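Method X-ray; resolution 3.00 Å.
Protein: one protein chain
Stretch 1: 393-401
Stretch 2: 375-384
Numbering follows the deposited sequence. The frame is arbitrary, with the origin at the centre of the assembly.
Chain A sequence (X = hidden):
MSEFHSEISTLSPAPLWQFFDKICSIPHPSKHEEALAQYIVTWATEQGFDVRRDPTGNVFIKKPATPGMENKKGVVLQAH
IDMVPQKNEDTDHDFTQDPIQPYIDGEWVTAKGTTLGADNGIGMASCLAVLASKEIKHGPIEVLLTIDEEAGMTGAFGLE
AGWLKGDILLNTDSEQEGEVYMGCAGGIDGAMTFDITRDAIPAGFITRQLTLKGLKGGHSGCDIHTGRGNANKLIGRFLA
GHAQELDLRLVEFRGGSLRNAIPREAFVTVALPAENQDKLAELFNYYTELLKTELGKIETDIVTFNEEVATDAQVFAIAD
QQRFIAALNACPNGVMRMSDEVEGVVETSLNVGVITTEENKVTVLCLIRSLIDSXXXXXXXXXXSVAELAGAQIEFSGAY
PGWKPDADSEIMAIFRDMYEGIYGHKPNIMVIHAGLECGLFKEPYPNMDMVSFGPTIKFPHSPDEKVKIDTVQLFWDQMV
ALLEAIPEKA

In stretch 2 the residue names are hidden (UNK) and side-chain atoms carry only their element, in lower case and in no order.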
# COMPACT_ATOMS: atom_id res chain seq x y z
N GLN A 393 -9.17 -20.20 -16.25
CA GLN A 393 -9.03 -18.85 -16.79
C GLN A 393 -8.48 -17.88 -15.75
O GLN A 393 -8.88 -17.93 -14.59
CB GLN A 393 -10.40 -18.38 -17.29
CG GLN A 393 -10.37 -17.20 -18.26
CD GLN A 393 -11.79 -16.64 -18.51
OE1 GLN A 393 -12.59 -17.23 -19.27
NE2 GLN A 393 -12.13 -15.51 -17.84
N ILE A 394 -7.56 -17.01 -16.15
CA ILE A 394 -7.18 -15.87 -15.31
C ILE A 394 -7.38 -14.55 -15.99
O ILE A 394 -7.09 -14.41 -17.17
CB ILE A 394 -5.71 -15.87 -14.85
CG1 ILE A 394 -4.75 -16.07 -16.02
CG2 ILE A 394 -5.46 -16.89 -13.77
CD1 ILE A 394 -3.30 -15.67 -15.74
N GLU A 395 -7.87 -13.58 -15.22
CA GLU A 395 -8.04 -12.22 -15.67
C GLU A 395 -7.21 -11.35 -14.75
O GLU A 395 -7.17 -11.57 -13.53
CB GLU A 395 -9.48 -11.73 -15.54
CG GLU A 395 -10.60 -12.60 -16.07
CD GLU A 395 -11.98 -11.95 -15.82
OE1 GLU A 395 -12.21 -11.38 -14.71
OE2 GLU A 395 -12.84 -12.02 -16.74
N PHE A 396 -6.58 -10.35 -15.34
CA PHE A 396 -5.84 -9.35 -14.58
C PHE A 396 -6.51 -7.98 -14.64
O PHE A 396 -7.23 -7.66 -15.60
CB PHE A 396 -4.39 -9.27 -15.07
CG PHE A 396 -3.60 -10.53 -14.80
CD1 PHE A 396 -3.08 -11.28 -15.85
CD2 PHE A 396 -3.40 -10.99 -13.50
CE1 PHE A 396 -2.36 -12.44 -15.60
CE2 PHE A 396 -2.69 -12.14 -13.26
CZ PHE A 396 -2.18 -12.86 -14.31
N SER A 397 -6.29 -7.19 -13.59
CA SER A 397 -6.88 -5.89 -13.45
C SER A 397 -6.27 -5.27 -12.23
O SER A 397 -5.48 -5.90 -11.55
CB SER A 397 -8.36 -6.05 -13.23
OG SER A 397 -8.52 -7.08 -12.29
N GLY A 398 -6.67 -4.02 -11.95
CA GLY A 398 -6.19 -3.26 -10.80
C GLY A 398 -4.69 -3.08 -10.82
O GLY A 398 -4.05 -3.09 -9.77
N ALA A 399 -4.14 -2.93 -12.02
CA ALA A 399 -2.69 -2.83 -12.22
C ALA A 399 -2.22 -1.41 -11.94
O ALA A 399 -2.78 -0.46 -12.49
CB ALA A 399 -2.33 -3.22 -13.63
N TYR A 400 -1.18 -1.28 -11.12
CA TYR A 400 -0.56 0.02 -10.83
C TYR A 400 0.98 -0.06 -10.75
O TYR A 400 1.54 -1.00 -10.19
CB TYR A 400 -1.13 0.62 -9.54
CG TYR A 400 -1.06 -0.28 -8.33
CD1 TYR A 400 -0.01 -0.16 -7.41
CD2 TYR A 400 -2.04 -1.25 -8.10
CE1 TYR A 400 0.06 -0.99 -6.29
CE2 TYR A 400 -1.98 -2.08 -6.97
CZ TYR A 400 -0.92 -1.93 -6.08
OH TYR A 400 -0.84 -2.73 -4.98
N PRO A 401 1.65 0.96 -11.29
CA PRO A 401 3.11 0.94 -11.42
C PRO A 401 3.86 0.96 -10.10
O PRO A 401 3.37 1.47 -9.10
CB PRO A 401 3.41 2.23 -12.19
CG PRO A 401 2.21 3.09 -11.97
CD PRO A 401 1.06 2.18 -11.85
N UNK A 375 9.27 -7.54 -13.52
CA UNK A 375 9.07 -8.75 -12.72
C UNK A 375 7.62 -9.08 -12.43
O UNK A 375 7.27 -10.23 -12.20
N UNK A 376 6.76 -8.08 -12.43
CA UNK A 376 5.36 -8.30 -12.15
C UNK A 376 4.74 -9.04 -13.29
O UNK A 376 3.90 -9.87 -13.08
c UNK A 376 2.10 -4.71 -13.16
c UNK A 376 3.58 -7.00 -10.92
c UNK A 376 4.66 -6.98 -11.98
n UNK A 376 2.62 -3.60 -12.67
n UNK A 376 1.58 -4.75 -14.37
c UNK A 376 2.70 -5.80 -11.07
n UNK A 376 2.14 -5.79 -12.41
N UNK A 377 5.16 -8.71 -14.51
CA UNK A 377 4.77 -9.43 -15.71
C UNK A 377 5.32 -10.83 -15.68
O UNK A 377 4.60 -11.78 -15.94
o UNK A 377 4.65 -7.62 -17.29
c UNK A 377 5.37 -8.78 -16.96
N UNK A 378 6.61 -10.94 -15.39
CA UNK A 378 7.22 -12.24 -15.32
C UNK A 378 6.26 -13.16 -14.55
O UNK A 378 5.82 -14.18 -15.10
n UNK A 378 10.39 -14.00 -12.46
c UNK A 378 8.58 -12.13 -14.62
c UNK A 378 9.45 -13.39 -14.64
o UNK A 378 8.44 -14.99 -13.09
c UNK A 378 9.38 -14.19 -13.32
N UNK A 379 5.88 -12.76 -13.34
CA UNK A 379 4.97 -13.54 -12.49
C UNK A 379 3.58 -13.75 -13.09
O UNK A 379 3.00 -14.81 -12.92
c UNK A 379 4.83 -12.95 -11.06
c UNK A 379 3.91 -13.81 -10.18
c UNK A 379 6.17 -12.82 -10.37
N UNK A 380 3.04 -12.76 -13.77
CA UNK A 380 1.71 -12.93 -14.34
C UNK A 380 1.79 -14.11 -15.32
O UNK A 380 0.90 -14.98 -15.34
o UNK A 380 0.41 -9.24 -16.29
c UNK A 380 1.08 -10.39 -14.24
o UNK A 380 1.15 -7.96 -14.64
c UNK A 380 0.87 -9.11 -15.12
c UNK A 380 1.24 -11.67 -15.07
N UNK A 381 2.87 -14.14 -16.10
CA UNK A 381 3.05 -15.15 -17.11
C UNK A 381 3.11 -16.54 -16.54
O UNK A 381 2.61 -17.47 -17.15
N UNK A 382 3.71 -16.69 -15.37
CA UNK A 382 3.75 -17.97 -14.67
C UNK A 382 2.40 -18.44 -14.20
O UNK A 382 2.12 -19.62 -14.28
c UNK A 382 4.61 -17.88 -13.44
c UNK A 382 6.07 -17.76 -13.74
c UNK A 382 6.19 -19.48 -11.51
s UNK A 382 6.96 -17.99 -12.20
N UNK A 383 1.60 -17.52 -13.68
CA UNK A 383 0.23 -17.81 -13.34
C UNK A 383 -0.55 -18.30 -14.55
O UNK A 383 -1.34 -19.25 -14.46
c UNK A 383 -0.13 -16.20 -11.36
c UNK A 383 -1.10 -15.12 -10.89
c UNK A 383 -0.14 -17.44 -10.42
c UNK A 383 -0.46 -16.58 -12.79
N UNK A 384 -0.33 -17.63 -15.69
CA UNK A 384 -0.98 -17.99 -16.93
C UNK A 384 -0.54 -19.36 -17.42
O UNK A 384 -1.35 -20.16 -17.91
n UNK A 384 0.19 -15.25 -19.92
o UNK A 384 -0.89 -16.35 -21.57
c UNK A 384 -0.66 -16.18 -20.37
c UNK A 384 -1.35 -17.06 -19.31
c UNK A 384 -0.67 -16.92 -17.95

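Position 375 has no side-chain atoms beyond the backbone. It is out of reach of stretch 1. It is Gly375.

Position 376 carries three carbons, a nitrogen, then a carbon bearing two more nitrogens. The CA-to-CB bond points toward the strand. Its terminal group lies with one face under CB of Ala399. A planar three-nitrogen group identifies Arg376. NH1 of Arg376 is 3.8 Å from O of Tyr400, with no hydrogen bond. The closest approach to Ala399 is from NH2 of Arg376 to CB of Ala399, 4.3 Å.

Position 377 has one carbon and one oxygen, and stays far from the strand. It is Ser377.

Position 378 has three carbons, the third carrying one oxygen and one nitrogen. It is exposed and touches nothing on stretch 1. The amide makes it Gln378.

Position 379 has one carbon carrying two more. It is buried, but not against the strand. The fork at the first carbon gives Val379.

Position 380 has three carbons, the third carrying two oxygens. Its CB is 3.7 Å from CZ of Phe396, and its second carbon sits over the face of that ring. The carboxylate gives Glu380. The second carbon, CG of Glu380, is 4.2 Å from the centroid of the Phe396 ring, a CH-pi contact. Within the helix, OE2 of Glu380 accepts from NE of Arg376 at 3.3 Å and from NH2 of Arg376 at 3.2 Å; the latter pair is also a salt bridge.

Position 381 has no side-chain atoms. A CB here would be crowded by Gln378 O. It is Gly381.

Position 382 has two carbons, a sulfur and a carbon, unbranched. It points away from the strand. It is Met382.

Position 383 has four carbons, forked at the second. It points toward the strand and is buried, near Ile394 and the edge of the Phe396 ring. It is Leu383. CD1 of Leu383 is 4.1 Å from CE2 of Phe396.

Position 384 has three carbons, the third carrying one oxygen and one nitrogen. CD1 of Ile394 lies 3.5 Å from its CA. The exposed amide chain is Gln384.

The strand runs nearly antiparallel to the helix, at 158°. Ile394 and Phe396 point toward the helix. No hydrogen bond crosses between the stretches. The contact is packing: Ile394 rests on Leu383 and Gln384, and Phe396 on Glu380 and Leu383. The salt bridge links Arg376, beside Ala399, to Glu380, over the Phe396 ring.

Stretch 2 (375-384) GRSQVEGMLQ
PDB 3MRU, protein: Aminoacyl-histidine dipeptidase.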